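Local coordinates for quinone reductase (Klebsiella pneumoniae subsp. pneumoniae, PDB 4GI5), which binds FAD and probably works as an NAD(P)H dehydrogenase (quinone), passing electrons from a nicotinamide cofactor to quinones, at residues L26-H31 with Q57-Y62; M64-G69 with K132-R137; A105-L110 with V138-F143. All coordinates share one frame; numbering follows the deposited sequence.

Contact 1: L26-H31 with Q57-Y62. With FAD (flavin-adenine dinucleotide), chain H.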
loop_
_atom_site.group_PDB
_atom_site.type_symbol
_atom_site.label_atom_id
_atom_site.label_comp_id
_atom_site.label_asym_id
_atom_site.label_seq_id
_atom_site.Cartn_x
_atom_site.Cartn_y
_atom_site.Cartn_z
ATOM N N LEU B 26 4.056 13.752 -16.692
ATOM C CA LEU B 26 5.001 12.717 -16.264
ATOM C C LEU B 26 4.154 11.446 -15.980
ATOM O O LEU B 26 3.183 11.514 -15.223
ATOM C CB LEU B 26 5.716 13.114 -15.011
ATOM C CG LEU B 26 6.560 12.078 -14.309
ATOM C CD1 LEU B 26 7.647 11.416 -15.163
ATOM C CD2 LEU B 26 7.124 12.614 -13.004
ATOM N N LEU B 27 4.506 10.366 -16.575
ATOM C CA LEU B 27 3.818 9.052 -16.374
ATOM C C LEU B 27 4.748 8.132 -15.613
ATOM O O LEU B 27 5.868 7.817 -16.056
ATOM C CB LEU B 27 3.415 8.383 -17.701
ATOM C CG LEU B 27 2.810 6.951 -17.584
ATOM C CD1 LEU B 27 1.460 6.997 -16.970
ATOM C CD2 LEU B 27 2.663 6.340 -18.962
ATOM N N ILE B 28 4.343 7.775 -14.393
ATOM C CA ILE B 28 5.055 6.764 -13.578
ATOM C C ILE B 28 4.344 5.471 -13.844
ATOM O O ILE B 28 3.123 5.350 -13.546
ATOM C CB ILE B 28 5.065 7.127 -12.065
ATOM C CG1 ILE B 28 5.510 8.555 -11.733
ATOM C CG2 ILE B 28 5.960 6.123 -11.371
ATOM C CD1 ILE B 28 6.892 8.854 -12.242
ATOM N N TYR B 29 5.030 4.441 -14.328
ATOM C CA TYR B 29 4.411 3.222 -14.891
ATOM C C TYR B 29 5.083 1.996 -14.291
ATOM O O TYR B 29 6.294 1.874 -14.287
ATOM C CB TYR B 29 4.565 3.210 -16.423
ATOM C CG TYR B 29 4.324 1.902 -17.111
ATOM C CD1 TYR B 29 3.014 1.432 -17.369
ATOM C CD2 TYR B 29 5.367 1.093 -17.505
ATOM C CE1 TYR B 29 2.831 0.213 -18.011
ATOM C CE2 TYR B 29 5.159 -0.124 -18.142
ATOM C CZ TYR B 29 3.851 -0.522 -18.413
ATOM O OH TYR B 29 3.701 -1.751 -19.027
ATOM N N ALA B 30 4.295 1.099 -13.716
ATOM C CA ALA B 30 4.748 -0.119 -13.075
ATOM C C ALA B 30 4.113 -1.371 -13.616
ATOM O O ALA B 30 3.062 -1.775 -13.189
ATOM C CB ALA B 30 4.489 -0.018 -11.552
ATOM N N HIS B 31 4.753 -2.008 -14.632
ATOM C CA HIS B 31 4.329 -3.335 -15.051
ATOM C C HIS B 31 5.547 -3.989 -15.653
ATOM O O HIS B 31 6.230 -3.329 -16.418
ATOM C CB HIS B 31 3.189 -3.299 -16.085
ATOM C CG HIS B 31 2.513 -4.617 -16.204
ATOM N ND1 HIS B 31 3.122 -5.737 -16.749
ATOM C CD2 HIS B 31 1.297 -5.047 -15.748
ATOM C CE1 HIS B 31 2.296 -6.746 -16.722
ATOM N NE2 HIS B 31 1.199 -6.370 -16.083
ATOM N N GLN B 57 7.142 12.811 -20.304
ATOM C CA GLN B 57 8.238 12.005 -19.851
ATOM C C GLN B 57 7.665 10.756 -19.105
ATOM O O GLN B 57 6.568 10.824 -18.570
ATOM C CB GLN B 57 9.141 12.773 -18.903
ATOM C CG GLN B 57 10.035 13.862 -19.544
ATOM C CD GLN B 57 11.104 14.295 -18.551
ATOM O OE1 GLN B 57 10.996 15.296 -17.902
ATOM N NE2 GLN B 57 12.068 13.447 -18.353
ATOM N N VAL B 58 8.412 9.683 -19.138
ATOM C CA VAL B 58 7.948 8.361 -18.622
ATOM C C VAL B 58 8.951 7.857 -17.695
ATOM O O VAL B 58 10.155 7.902 -17.957
ATOM C CB VAL B 58 7.717 7.345 -19.730
ATOM C CG1 VAL B 58 7.161 6.026 -19.119
ATOM C CG2 VAL B 58 6.695 7.910 -20.673
ATOM N N SER B 59 8.483 7.309 -16.541
ATOM C CA SER B 59 9.364 6.566 -15.696
ATOM C C SER B 59 8.819 5.137 -15.685
ATOM O O SER B 59 7.948 4.801 -14.883
ATOM C CB SER B 59 9.396 7.149 -14.268
ATOM O OG SER B 59 10.047 8.403 -14.268
ATOM N N ASP B 60 9.388 4.285 -16.530
ATOM C CA ASP B 60 9.001 2.924 -16.648
ATOM C C ASP B 60 9.868 2.169 -15.682
ATOM O O ASP B 60 11.089 1.863 -15.898
ATOM C CB ASP B 60 9.140 2.460 -18.115
ATOM C CG ASP B 60 8.818 0.999 -18.294
ATOM O OD1 ASP B 60 8.853 0.104 -17.359
ATOM O OD2 ASP B 60 8.543 0.646 -19.498
ATOM N N LEU B 61 9.320 1.926 -14.481
ATOM C CA LEU B 61 10.166 1.428 -13.395
ATOM C C LEU B 61 10.860 0.092 -13.602
ATOM O O LEU B 61 12.062 -0.009 -13.301
ATOM C CB LEU B 61 9.349 1.373 -12.085
ATOM C CG LEU B 61 8.729 2.715 -11.716
ATOM C CD1 LEU B 61 7.838 2.561 -10.449
ATOM C CD2 LEU B 61 9.715 3.853 -11.519
ATOM N N TYR B 62 10.162 -0.859 -14.192
ATOM C CA TYR B 62 10.770 -2.142 -14.499
ATOM C C TYR B 62 11.900 -1.947 -15.601
ATOM O O TYR B 62 12.986 -2.559 -15.430
ATOM C CB TYR B 62 9.782 -3.164 -14.909
ATOM C CG TYR B 62 9.097 -3.835 -13.739
ATOM C CD1 TYR B 62 9.702 -4.908 -13.062
ATOM C CD2 TYR B 62 7.840 -3.425 -13.305
ATOM C CE1 TYR B 62 9.010 -5.567 -12.004
ATOM C CE2 TYR B 62 7.190 -4.017 -12.263
ATOM C CZ TYR B 62 7.743 -5.103 -11.667
ATOM O OH TYR B 62 7.040 -5.835 -10.696
HETATM P PA FAD H . -2.460 -8.878 -18.619
HETATM O O1A FAD H . -1.255 -8.458 -19.355
HETATM O O2A FAD H . -2.584 -10.102 -17.842
HETATM O O5B FAD H . -3.729 -8.930 -19.651
HETATM C C5B FAD H . -5.117 -9.041 -19.273
HETATM C C4B FAD H . -5.919 -9.359 -20.493
HETATM O O4B FAD H . -5.968 -8.203 -21.298
HETATM C C3B FAD H . -5.387 -10.538 -21.272
HETATM O O3B FAD H . -6.520 -11.353 -21.531
HETATM C C2B FAD H . -4.920 -9.829 -22.510
HETATM O O2B FAD H . -4.867 -10.683 -23.682
HETATM C C1B FAD H . -5.807 -8.647 -22.710
HETATM N N9A FAD H . -5.135 -7.618 -23.550
HETATM C C8A FAD H . -3.772 -7.155 -23.577
HETATM N N7A FAD H . -3.571 -6.246 -24.502
HETATM C C5A FAD H . -4.783 -6.247 -25.129
HETATM C C6A FAD H . -5.323 -5.604 -26.327
HETATM N N6A FAD H . -4.489 -4.775 -26.864
HETATM N N1A FAD H . -6.627 -5.789 -26.732
HETATM C C2A FAD H . -7.421 -6.600 -26.040
HETATM N N3A FAD H . -6.952 -7.274 -24.921
HETATM C C4A FAD H . -5.746 -7.053 -24.535
HETATM N N1 FAD H . -7.086 -7.678 -8.667
HETATM C C2 FAD H . -7.877 -7.012 -7.799
HETATM O O2 FAD H . -9.073 -6.612 -8.134
HETATM N N3 FAD H . -7.455 -6.727 -6.516
HETATM C C4 FAD H . -6.294 -7.204 -6.027
HETATM O O4 FAD H . -5.883 -6.875 -4.906
HETATM C C4X FAD H . -5.455 -7.944 -6.931
HETATM N N5 FAD H . -4.233 -8.388 -6.510
HETATM C C5X FAD H . -3.358 -9.015 -7.438
HETATM C C6 FAD H . -2.147 -9.363 -7.072
HETATM C C7 FAD H . -1.226 -9.872 -7.984
HETATM C C7M FAD H . 0.145 -10.245 -7.554
HETATM C C8 FAD H . -1.640 -10.112 -9.316
HETATM C C8M FAD H . -0.677 -10.733 -10.292
HETATM C C9 FAD H . -2.898 -9.784 -9.716
HETATM C C9A FAD H . -3.796 -9.191 -8.782
HETATM N N10 FAD H . -5.028 -8.713 -9.170
HETATM C C10 FAD H . -5.880 -8.073 -8.280
HETATM C "C1'" FAD H . -5.493 -8.803 -10.562
HETATM C "C2'" FAD H . -4.784 -7.666 -11.301
HETATM O "O2'" FAD H . -5.186 -6.338 -10.952
HETATM C "C3'" FAD H . -4.962 -7.821 -12.846
HETATM O "O3'" FAD H . -4.278 -9.066 -13.138
HETATM C "C4'" FAD H . -4.292 -6.713 -13.670
HETATM O "O4'" FAD H . -5.023 -5.539 -13.522
HETATM C "C5'" FAD H . -4.355 -7.067 -15.180
HETATM O "O5'" FAD H . -3.596 -6.131 -15.876
HETATM P P FAD H . -2.270 -6.691 -16.671
HETATM O O1P FAD H . -1.686 -5.534 -17.384
HETATM O O2P FAD H . -1.362 -7.466 -15.826
HETATM O O3P FAD H . -3.056 -7.657 -17.700
HETATM O O HOH W 1 7.403 -0.552 -15.214
HETATM O O HOH W 2 8.472 -2.605 -18.235
#
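Tyr29 and Asp60 run alongside each other and point the same way from paired positions of two parallel strands. The carboxylate sits at the edge of the phenol ring, Asp60 CG 3.5 Å from Tyr29 CD2, with the two planes 84° apart. Both side chains carry CG anti to the backbone N, which gives them this common direction. Asp60 OD1 also takes the backbone N-H of Ala63, and Lys42 makes a cation-pi contact with the Tyr29 ring. Leu26, Ile28 and Ser59 occupy the other face of the sheet, where Ile28 CD1 lies 3.6 Å from Ser59 CB; Ser59 OG bonds to Glu106 and Lys109. Over 26-29 and 57-60 the strands run 12° from exactly parallel; they are the first and second of the flavodoxin-like fold, joined by helix 37-51 in a beta-alpha-beta crossover. Four backbone bonds alternate between them, among them Ser59 N to Leu27 O at 2.7 Å, and Leu61 N to Tyr29 O closes the last bridge, that of Tyr29 with Asp60. There the chains part, and a water accepts from the backbone N-H groups of His31 and Tyr62. Tyr62 CD2 packs 3.3 Å from His31 C. The His31 ring turns from the neighbouring strand to FAD: NE2 gives its N-H to phosphate oxygen O2P, 2.8 Å away and in the ring plane, while ND1 is bonded to Glu33 N.

Contact 2: M64-G69 with K132-R137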
loop_
_atom_site.group_PDB
_atom_site.type_symbol
_atom_site.label_atom_id
_atom_site.label_comp_id
_atom_site.label_asym_id
_atom_site.label_seq_id
_atom_site.Cartn_x
_atom_site.Cartn_y
_atom_site.Cartn_z
HETATM N N MSE B 64 13.710 0.585 -16.143
HETATM C CA MSE B 64 14.828 1.319 -15.534
HETATM C C MSE B 64 15.534 0.460 -14.440
HETATM O O MSE B 64 16.444 0.911 -13.835
HETATM C CB MSE B 64 14.312 2.615 -14.856
HETATM C CG MSE B 64 13.754 3.575 -15.827
HETATM SE SE MSE B 64 12.638 4.833 -14.592
HETATM C CE MSE B 64 14.076 5.624 -15.249
ATOM N N ARG B 65 15.031 -0.728 -14.145
ATOM C CA ARG B 65 15.502 -1.632 -13.067
ATOM C C ARG B 65 15.538 -0.821 -11.745
ATOM O O ARG B 65 16.485 -0.744 -11.011
ATOM C CB ARG B 65 16.876 -2.235 -13.366
ATOM C CG ARG B 65 16.895 -2.919 -14.751
ATOM C CD ARG B 65 18.322 -3.315 -15.149
ATOM N NE ARG B 65 18.660 -4.500 -14.375
ATOM C CZ ARG B 65 19.537 -4.582 -13.357
ATOM N NH1 ARG B 65 20.254 -3.528 -12.930
ATOM N NH2 ARG B 65 19.695 -5.755 -12.745
ATOM N N TRP B 66 14.442 -0.162 -11.505
ATOM C CA TRP B 66 14.323 0.787 -10.383
ATOM C C TRP B 66 14.581 0.047 -9.054
ATOM O O TRP B 66 13.958 -0.983 -8.784
ATOM C CB TRP B 66 12.878 1.332 -10.386
ATOM C CG TRP B 66 12.670 2.334 -9.246
ATOM C CD1 TRP B 66 11.969 2.099 -8.054
ATOM C CD2 TRP B 66 13.196 3.643 -9.143
ATOM N NE1 TRP B 66 12.072 3.184 -7.261
ATOM C CE2 TRP B 66 12.858 4.139 -7.865
ATOM C CE3 TRP B 66 13.994 4.448 -9.984
ATOM C CZ2 TRP B 66 13.191 5.423 -7.438
ATOM C CZ3 TRP B 66 14.307 5.760 -9.539
ATOM C CH2 TRP B 66 13.959 6.220 -8.296
ATOM N N LYS B 67 15.424 0.614 -8.192
ATOM C CA LYS B 67 15.675 0.058 -6.910
ATOM C C LYS B 67 14.526 0.323 -5.927
ATOM O O LYS B 67 14.214 1.495 -5.700
ATOM C CB LYS B 67 16.956 0.681 -6.298
ATOM C CG LYS B 67 17.329 0.241 -4.893
ATOM C CD LYS B 67 18.642 0.843 -4.343
ATOM C CE LYS B 67 18.752 0.709 -2.801
ATOM N NZ LYS B 67 19.895 1.499 -2.443
ATOM N N ALA B 68 13.916 -0.734 -5.428
ATOM C CA ALA B 68 12.705 -0.498 -4.582
ATOM C C ALA B 68 12.910 -0.273 -3.087
ATOM O O ALA B 68 12.091 0.406 -2.485
ATOM C CB ALA B 68 11.770 -1.701 -4.743
ATOM N N GLY B 69 13.946 -0.826 -2.472
ATOM C CA GLY B 69 14.144 -0.844 -1.052
ATOM C C GLY B 69 14.950 0.322 -0.582
ATOM O O GLY B 69 16.170 0.336 -0.817
ATOM N N LYS B 132 5.653 1.410 -5.066
ATOM C CA LYS B 132 5.762 1.833 -3.671
ATOM C C LYS B 132 7.206 2.204 -3.354
ATOM O O LYS B 132 7.465 3.150 -2.605
ATOM C CB LYS B 132 5.363 0.714 -2.752
ATOM C CG LYS B 132 5.382 1.044 -1.237
ATOM C CD LYS B 132 4.384 2.179 -1.000
ATOM C CE LYS B 132 4.385 2.712 0.363
ATOM N NZ LYS B 132 5.366 2.561 1.415
ATOM N N GLY B 133 8.169 1.529 -3.950
ATOM C CA GLY B 133 9.564 1.897 -3.734
ATOM C C GLY B 133 10.002 3.201 -4.381
ATOM O O GLY B 133 10.871 3.863 -3.835
ATOM N N TRP B 134 9.389 3.564 -5.489
ATOM C CA TRP B 134 9.491 4.885 -6.026
ATOM C C TRP B 134 9.006 5.954 -5.052
ATOM O O TRP B 134 9.739 6.906 -4.747
ATOM C CB TRP B 134 8.858 4.958 -7.357
ATOM C CG TRP B 134 8.949 6.224 -8.097
ATOM C CD1 TRP B 134 9.911 6.509 -9.127
ATOM C CD2 TRP B 134 8.174 7.404 -7.969
ATOM N NE1 TRP B 134 9.666 7.782 -9.646
ATOM C CE2 TRP B 134 8.684 8.374 -8.922
ATOM C CE3 TRP B 134 7.110 7.791 -7.124
ATOM C CZ2 TRP B 134 8.134 9.643 -9.037
ATOM C CZ3 TRP B 134 6.556 9.081 -7.265
ATOM C CH2 TRP B 134 7.070 9.961 -8.252
ATOM N N ILE B 135 7.827 5.736 -4.471
ATOM C CA ILE B 135 7.337 6.635 -3.435
ATOM C C ILE B 135 8.333 6.715 -2.318
ATOM O O ILE B 135 8.751 7.822 -1.878
ATOM C CB ILE B 135 5.937 6.242 -2.939
ATOM C CG1 ILE B 135 4.946 6.346 -4.072
ATOM C CG2 ILE B 135 5.551 7.039 -1.691
ATOM C CD1 ILE B 135 4.495 7.768 -4.361
ATOM N N ASP B 136 8.721 5.579 -1.738
ATOM C CA ASP B 136 9.530 5.587 -0.531
ATOM C C ASP B 136 10.857 6.308 -0.747
ATOM O O ASP B 136 11.304 6.989 0.149
ATOM C CB ASP B 136 9.906 4.163 -0.122
ATOM C CG ASP B 136 8.728 3.327 0.475
ATOM O OD1 ASP B 136 7.650 3.869 0.711
ATOM O OD2 ASP B 136 8.922 2.060 0.453
ATOM N N ARG B 137 11.444 6.115 -1.902
ATOM C CA ARG B 137 12.776 6.661 -2.193
ATOM C C ARG B 137 12.772 8.067 -2.764
ATOM O O ARG B 137 13.702 8.844 -2.479
ATOM C CB ARG B 137 13.570 5.696 -3.032
ATOM C CG ARG B 137 13.869 4.406 -2.337
ATOM C CD ARG B 137 14.550 3.283 -3.163
ATOM N NE ARG B 137 15.927 3.770 -3.501
ATOM C CZ ARG B 137 16.330 4.128 -4.727
ATOM N NH1 ARG B 137 15.559 4.066 -5.829
ATOM N NH2 ARG B 137 17.572 4.699 -4.826
HETATM O O HOH W 3 11.444 1.226 -0.001
#
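Trp66 is sandwiched between two side chains of helix 129-138, a helix of the flavodoxin-like fold, and so ties to it the loop that follows strand 55-60. Over one face of the indole lies Arg137 NH1, 3.1 Å above the plane and offset toward the rim; it is 3.2 Å from Trp66 CZ2. The guanidinium is turned 54° from the ring, so the approach is that of a tilted group with one nitrogen leading, not a flat stack. Trp134 takes the opposite face, its CD1 3.8 Å from Trp66 CZ2, and the two indoles meet obliquely with planes at 47°. At the Trp66 edge, in plane, comes the backbone of Gly133, whose C atom is 3.5 Å from Trp66 NE1. Arg137 reaches the loop through a bend at chi3 (67°) and crosses the extended Lys67 chain at about a right angle, with Lys67 CB over one guanidinium face. Both basic groups pair with Asp74 in salt bridges; Asp71 also holds Lys67, and Asp102 also holds Arg137. Ala68 packs on Ala68 of the second subunit, and Asp136 OD2 bonds to Ala129 N of the second subunit, which places this corner at the dimer interface beside a flavin pocket. A water gives one proton to Ala68 O and the other to Asp136 OD2, 2.7 Å from each.

Contact 3: A105-L110 with V138-F143; sequences AEQEKL and VYAWGF
Val138 O is gripped by two N-H groups: Gln107 NE2 from helix 101-112, at 3.0 Å, and Ala140 N two residues further on, at 2.8 Å. Both reach the oxygen from the same face of its carbonyl plane. The bond from Gln107 is nearly straight, 165° at the hydrogen, and the acceptor lies close to the plane of the amide. The second bond closes an inverse gamma turn centred on Tyr139, where the chain leaves the helical conformation of helix 129-138. Gln107 is extended beyond CG (chi2 180°), and this shape carries its amide over the Phe143 ring to the turn. Ring and amide are stacked, with their planes 25° from parallel, and CG makes a CH-pi contact 4.0 Å from the Phe143 centroid. Leu110 fills in at the ring edge: its CD1 lies in the plane of Phe143, 3.8 Å from CE2, and meets Val138 CG1 tip to tip at 3.7 Å. The other valine methyl, CG2, packs at 3.7 Å against Glu106 CB, while the Glu106 carboxylate leads away to Lys109, Ser59 and Trp134. In this flavodoxin-like fold the contact thus joins the helix before strand 115-121 to the end of the helix after it. Gln107 OE1 accepts from Gln99 NE2; with oxygen and nitrogen both bonded, the buried amide is probably held in one flip state, its polar ends satisfied amid Val138, Leu110 and Phe143.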
loop_
_atom_site.group_PDB
_atom_site.type_symbol
_atom_site.label_atom_id
_atom_site.label_comp_id
_atom_site.label_asym_id
_atom_site.label_seq_id
_atom_site.Cartn_x
_atom_site.Cartn_y
_atom_site.Cartn_z
ATOM N N ALA B 105 17.021 12.342 -10.296
ATOM C CA ALA B 105 16.408 12.464 -11.630
ATOM C C ALA B 105 14.884 12.376 -11.585
ATOM O O ALA B 105 14.184 13.107 -12.288
ATOM C CB ALA B 105 16.997 11.394 -12.565
ATOM N N GLU B 106 14.379 11.522 -10.677
ATOM C CA GLU B 106 12.907 11.512 -10.472
ATOM C C GLU B 106 12.352 12.772 -9.882
ATOM O O GLU B 106 11.284 13.238 -10.263
ATOM C CB GLU B 106 12.499 10.274 -9.675
ATOM C CG GLU B 106 12.856 8.908 -10.330
ATOM C CD GLU B 106 12.259 8.762 -11.666
ATOM O OE1 GLU B 106 11.007 8.842 -11.854
ATOM O OE2 GLU B 106 13.089 8.645 -12.685
ATOM N N GLN B 107 13.051 13.317 -8.886
ATOM C CA GLN B 107 12.632 14.529 -8.284
ATOM C C GLN B 107 12.601 15.670 -9.332
ATOM O O GLN B 107 11.649 16.461 -9.391
ATOM C CB GLN B 107 13.533 14.920 -7.127
ATOM C CG GLN B 107 13.478 13.896 -6.001
ATOM C CD GLN B 107 14.335 14.200 -4.828
ATOM O OE1 GLN B 107 15.307 14.980 -4.897
ATOM N NE2 GLN B 107 14.074 13.483 -3.748
ATOM N N GLU B 108 13.626 15.686 -10.197
ATOM C CA GLU B 108 13.632 16.731 -11.289
ATOM C C GLU B 108 12.469 16.544 -12.254
ATOM O O GLU B 108 11.876 17.526 -12.669
ATOM C CB GLU B 108 15.037 16.679 -12.009
ATOM C CG GLU B 108 16.043 17.330 -11.078
ATOM C CD GLU B 108 17.513 17.271 -11.523
ATOM O OE1 GLU B 108 17.831 16.493 -12.454
ATOM O OE2 GLU B 108 18.361 17.969 -10.880
ATOM N N LYS B 109 12.082 15.276 -12.559
ATOM C CA LYS B 109 10.915 15.024 -13.413
ATOM C C LYS B 109 9.649 15.577 -12.802
ATOM O O LYS B 109 8.801 16.181 -13.469
ATOM C CB LYS B 109 10.743 13.562 -13.750
ATOM C CG LYS B 109 11.793 12.988 -14.678
ATOM C CD LYS B 109 11.641 11.457 -14.686
ATOM C CE LYS B 109 12.779 10.795 -15.381
ATOM N NZ LYS B 109 12.486 9.288 -15.441
ATOM N N LEU B 110 9.475 15.366 -11.485
ATOM C CA LEU B 110 8.307 15.834 -10.823
ATOM C C LEU B 110 8.260 17.369 -10.839
ATOM O O LEU B 110 7.201 17.932 -10.982
ATOM C CB LEU B 110 8.348 15.346 -9.351
ATOM C CG LEU B 110 8.019 13.873 -9.215
ATOM C CD1 LEU B 110 8.466 13.398 -7.843
ATOM C CD2 LEU B 110 6.541 13.634 -9.339
ATOM N N VAL B 138 11.791 8.415 -3.557
ATOM C CA VAL B 138 11.770 9.734 -4.208
ATOM C C VAL B 138 11.210 10.803 -3.252
ATOM O O VAL B 138 11.583 11.962 -3.301
ATOM C CB VAL B 138 10.967 9.685 -5.485
ATOM C CG1 VAL B 138 10.726 11.016 -6.159
ATOM C CG2 VAL B 138 11.648 8.735 -6.458
ATOM N N TYR B 139 10.258 10.403 -2.368
ATOM C CA TYR B 139 9.552 11.369 -1.543
ATOM C C TYR B 139 10.385 11.700 -0.325
ATOM O O TYR B 139 10.105 11.293 0.803
ATOM C CB TYR B 139 8.162 10.792 -1.124
ATOM C CG TYR B 139 7.052 11.066 -2.041
ATOM C CD1 TYR B 139 7.241 11.368 -3.391
ATOM C CD2 TYR B 139 5.713 10.920 -1.591
ATOM C CE1 TYR B 139 6.225 11.632 -4.263
ATOM C CE2 TYR B 139 4.664 11.179 -2.457
ATOM C CZ TYR B 139 4.864 11.611 -3.770
ATOM O OH TYR B 139 3.749 11.832 -4.511
ATOM N N ALA B 140 11.467 12.419 -0.536
ATOM C CA ALA B 140 12.414 12.732 0.542
ATOM C C ALA B 140 11.946 13.784 1.593
ATOM O O ALA B 140 11.088 14.619 1.329
ATOM C CB ALA B 140 13.729 13.260 -0.143
ATOM N N TRP B 141 12.660 13.766 2.689
ATOM C CA TRP B 141 12.514 14.737 3.747
ATOM C C TRP B 141 13.024 16.087 3.282
ATOM O O TRP B 141 14.209 16.158 2.930
ATOM C CB TRP B 141 13.194 14.300 5.006
ATOM C CG TRP B 141 12.984 15.295 6.163
ATOM C CD1 TRP B 141 13.223 16.718 6.157
ATOM C CD2 TRP B 141 12.534 15.012 7.468
ATOM N NE1 TRP B 141 12.903 17.257 7.359
ATOM C CE2 TRP B 141 12.529 16.247 8.197
ATOM C CE3 TRP B 141 12.172 13.867 8.090
ATOM C CZ2 TRP B 141 12.141 16.334 9.508
ATOM C CZ3 TRP B 141 11.773 13.932 9.406
ATOM C CH2 TRP B 141 11.757 15.165 10.108
ATOM N N GLY B 142 12.187 17.076 3.151
ATOM C CA GLY B 142 12.548 18.373 2.544
ATOM C C GLY B 142 11.913 18.509 1.196
ATOM O O GLY B 142 11.944 19.615 0.629
ATOM N N PHE B 143 11.350 17.392 0.621
ATOM C CA PHE B 143 10.826 17.371 -0.740
ATOM C C PHE B 143 9.307 17.087 -0.645
ATOM O O PHE B 143 8.462 17.934 -0.891
ATOM C CB PHE B 143 11.548 16.332 -1.585
ATOM C CG PHE B 143 11.126 16.329 -3.030
ATOM C CD1 PHE B 143 11.417 17.417 -3.847
ATOM C CD2 PHE B 143 10.479 15.251 -3.586
ATOM C CE1 PHE B 143 11.079 17.415 -5.153
ATOM C CE2 PHE B 143 10.195 15.226 -4.931
ATOM C CZ PHE B 143 10.454 16.352 -5.702
#

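Overall arrangement
All three contacts are largely buried and lie in one flavodoxin-like domain, but their chemistry follows their place in it. Contact 1 is strand pairing at one margin of the parallel sheet and relies on regular backbone bonds; contacts 2 and 3 join loops and helices on its flank through side chains. Helix 129-138 serves both of these, giving segment 132-137 to contact 2 and its last residue, Val138, to contact 3. Glu106 of contact 3 links all of them, bonding to Ser59 of contact 1 (OE1 to OG 2.6 Å) and to Trp134 of contact 2. The second subunit comes within reach of six residues of contact 2, two of contact 1 and, in contact 3, of Tyr139.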